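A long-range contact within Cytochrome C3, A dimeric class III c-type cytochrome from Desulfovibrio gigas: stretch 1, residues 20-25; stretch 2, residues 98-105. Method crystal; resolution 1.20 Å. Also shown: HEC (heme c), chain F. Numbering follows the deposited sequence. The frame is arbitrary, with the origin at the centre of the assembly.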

# COMPACT_ATOMS: atom_id res chain seq x y z
N ARG A 20 31.22 1.98 -8.49
CA ARG A 20 31.16 3.29 -7.86
C ARG A 20 29.74 3.78 -7.49
O ARG A 20 29.56 4.62 -6.61
CB ARG A 20 31.76 4.32 -8.82
CG ARG A 20 31.89 5.65 -8.14
CD ARG A 20 32.93 6.65 -8.61
NE ARG A 20 33.04 7.72 -7.61
CZ ARG A 20 34.01 8.65 -7.68
NH1 ARG A 20 34.89 8.62 -8.68
NH2 ARG A 20 34.09 9.59 -6.75
N PHE A 21 28.71 3.28 -8.14
CA PHE A 21 27.33 3.65 -7.98
C PHE A 21 26.49 2.44 -7.54
O PHE A 21 25.36 2.28 -7.98
CB PHE A 21 26.81 4.22 -9.31
CG PHE A 21 27.38 5.57 -9.64
CD1 PHE A 21 28.62 5.68 -10.22
CD2 PHE A 21 26.69 6.74 -9.36
CE1 PHE A 21 29.15 6.92 -10.49
CE2 PHE A 21 27.22 7.96 -9.60
CZ PHE A 21 28.45 8.05 -10.19
N GLY A 22 27.02 1.60 -6.66
CA GLY A 22 26.50 0.25 -6.53
C GLY A 22 25.34 0.04 -5.61
O GLY A 22 24.67 -1.00 -5.75
N LYS A 23 25.10 0.94 -4.67
CA LYS A 23 24.05 0.76 -3.67
C LYS A 23 23.35 2.07 -3.40
O LYS A 23 24.00 3.12 -3.28
CB LYS A 23 24.57 0.22 -2.32
CG LYS A 23 24.98 -1.23 -2.32
CD LYS A 23 25.45 -1.77 -1.01
CE LYS A 23 25.29 -0.96 0.24
NZ LYS A 23 25.91 -1.66 1.44
N VAL A 24 22.04 2.04 -3.25
CA VAL A 24 21.26 3.24 -2.92
C VAL A 24 20.21 2.86 -1.87
O VAL A 24 19.52 1.85 -2.03
CB VAL A 24 20.52 3.80 -4.16
CG1 VAL A 24 19.53 4.87 -3.79
CG2 VAL A 24 21.55 4.26 -5.20
N GLU A 25 20.08 3.66 -0.85
CA GLU A 25 19.06 3.44 0.16
C GLU A 25 17.83 4.21 -0.22
O GLU A 25 17.89 5.33 -0.76
CB GLU A 25 19.56 3.93 1.52
CG GLU A 25 20.81 3.26 1.98
CD GLU A 25 21.18 3.67 3.42
OE1 GLU A 25 22.10 2.98 3.90
OE2 GLU A 25 20.63 4.60 4.05
N GLY A 98 20.79 15.55 -8.37
CA GLY A 98 22.17 15.45 -8.85
C GLY A 98 22.69 14.04 -8.64
O GLY A 98 22.36 13.29 -7.74
N CYS A 99 23.62 13.64 -9.52
CA CYS A 99 24.07 12.26 -9.55
C CYS A 99 24.77 11.84 -8.27
O CYS A 99 24.72 10.64 -7.97
CB CYS A 99 25.03 12.01 -10.71
SG CYS A 99 24.34 12.40 -12.35
N LEU A 100 25.40 12.75 -7.55
CA LEU A 100 26.07 12.43 -6.29
C LEU A 100 25.34 13.03 -5.07
O LEU A 100 25.92 13.01 -3.98
CB LEU A 100 27.56 12.78 -6.37
CG LEU A 100 28.34 11.92 -7.39
CD1 LEU A 100 29.78 12.36 -7.45
CD2 LEU A 100 28.27 10.40 -7.08
N GLN A 101 24.08 13.48 -5.25
CA GLN A 101 23.28 13.98 -4.14
C GLN A 101 22.32 12.94 -3.63
O GLN A 101 21.45 12.52 -4.38
CB GLN A 101 22.46 15.19 -4.62
CG GLN A 101 23.33 16.41 -4.99
CD GLN A 101 22.48 17.59 -5.37
OE1 GLN A 101 21.63 17.45 -6.26
NE2 GLN A 101 22.70 18.74 -4.74
N GLY A 102 22.48 12.58 -2.36
CA GLY A 102 21.47 11.76 -1.70
C GLY A 102 21.59 10.29 -2.07
O GLY A 102 22.08 9.47 -1.29
N CYS A 103 21.13 9.90 -3.26
CA CYS A 103 21.06 8.50 -3.62
C CYS A 103 22.44 7.84 -3.63
O CYS A 103 22.64 6.82 -3.01
CB CYS A 103 20.34 8.32 -4.98
SG CYS A 103 18.73 9.12 -4.94
N HIS A 104 23.37 8.48 -4.38
CA HIS A 104 24.72 7.98 -4.48
C HIS A 104 25.66 8.78 -3.60
O HIS A 104 26.69 9.19 -3.96
CB HIS A 104 25.20 8.02 -5.97
CG HIS A 104 24.31 7.22 -6.88
ND1 HIS A 104 24.23 5.85 -6.82
CD2 HIS A 104 23.52 7.57 -7.94
CE1 HIS A 104 23.40 5.45 -7.80
NE2 HIS A 104 22.94 6.46 -8.48
N GLU A 105 25.22 9.01 -2.35
CA GLU A 105 25.96 9.66 -1.31
C GLU A 105 25.90 8.94 0.02
O GLU A 105 24.94 8.21 0.32
CB GLU A 105 25.30 11.02 -1.05
CG GLU A 105 25.99 11.93 -0.06
CD GLU A 105 25.34 13.29 0.11
OE1 GLU A 105 24.33 13.63 -0.55
OE2 GLU A 105 25.83 14.11 0.94
FE HEC F . 21.74 6.34 -10.05
CHA HEC F . 22.04 2.94 -10.02
CHB HEC F . 24.38 6.56 -12.11
CHC HEC F . 21.36 9.72 -10.17
CHD HEC F . 19.18 6.14 -7.88
NA HEC F . 22.98 5.02 -10.85
C1A HEC F . 22.98 3.64 -10.75
C2A HEC F . 24.09 3.06 -11.47
C3A HEC F . 24.76 4.09 -12.04
C4A HEC F . 24.07 5.30 -11.67
CMA HEC F . 26.01 4.04 -12.88
CAA HEC F . 24.43 1.60 -11.49
CBA HEC F . 23.95 0.88 -12.72
CGA HEC F . 24.34 -0.58 -12.78
O1A HEC F . 24.90 -1.10 -11.81
O2A HEC F . 24.09 -1.22 -13.83
NB HEC F . 22.68 7.85 -10.97
C1B HEC F . 23.72 7.74 -11.87
C2B HEC F . 24.01 9.02 -12.49
C3B HEC F . 23.11 9.90 -11.98
C4B HEC F . 22.32 9.18 -11.00
CMB HEC F . 25.07 9.21 -13.53
CAB HEC F . 22.84 11.32 -12.40
CBB HEC F . 22.27 11.42 -13.81
NC HEC F . 20.54 7.67 -9.17
C1C HEC F . 20.58 9.06 -9.26
C2C HEC F . 19.68 9.66 -8.32
C3C HEC F . 19.03 8.65 -7.69
C4C HEC F . 19.58 7.41 -8.22
CMC HEC F . 19.55 11.16 -8.13
CAC HEC F . 18.00 8.72 -6.61
CBC HEC F . 16.89 9.75 -6.83
ND HEC F . 20.78 4.83 -9.18
C1D HEC F . 19.69 4.94 -8.31
C2D HEC F . 19.22 3.64 -7.92
C3D HEC F . 20.04 2.73 -8.51
C4D HEC F . 21.00 3.47 -9.28
CMD HEC F . 18.04 3.38 -7.02
CAD HEC F . 19.97 1.23 -8.39
CBD HEC F . 20.84 0.67 -7.28
CGD HEC F . 22.32 0.74 -7.60
O1D HEC F . 22.97 1.67 -7.03
O2D HEC F . 22.80 -0.06 -8.39
O HOH W 1 25.67 4.33 -4.97
O HOH W 2 21.62 6.04 -0.62
O HOH W 3 19.42 7.83 -0.49

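This is a small contact built around a heme ligand: apolar side chains of one stretch pack on the heme-binding segment of the other, and ordered water supplies the polar links, and no direct hydrogen bond crosses between the two.

The second stretch is fixed by covalent chemistry. Thioether bonds join Cys 99 SG to heme CAB (1.8 Å) and Cys 103 SG to heme CAC (1.9 Å), and His 104 NE2 binds the iron, HEC FE, at 2.0 Å, with the other axial ligand coming from elsewhere in the structure. An imidazole held this way presents a well-defined surface to pack against, and Phe 21 uses it. The edge of the phenyl ring meets the face of the imidazole, with planes at 76° and centroids 4.8 Å apart; Phe 21 CD2 comes to 3.5 Å from His 104 CG. The same phenyl ring reaches Leu 100, where Phe 21 CE2 lies 3.7 Å from Leu 100 CD2.

Val 24 points toward the second stretch and is buried. Val 24 CG2 lies 3.4 Å from His 104 CE1 and 3.5 Å from Cys 103 O, and Val 24 CG1 adds a 3.7 Å contact to Cys 103 CB, so one branched side chain touches both the ligand and a heme anchor.

Water bridges several of the polar groups. Water 1 accepts from His 104 ND1 (2.8 Å to its O) and donates to Lys 23 O (2.7 Å from its O), which satisfies the imidazole nitrogen not bound to iron. Water 2 accepts from Glu 25 N and donates to Cys 103 O, joining the two backbones without direct pairing.

The second stretch also braces itself: Gly 102 N donates to Glu 105 OE1 at 2.8 Å, and the positive phi of Gly 102 favours glycine there. The rule to read is a covalently anchored ligand, apolar packing against it, and water bridging polar atoms.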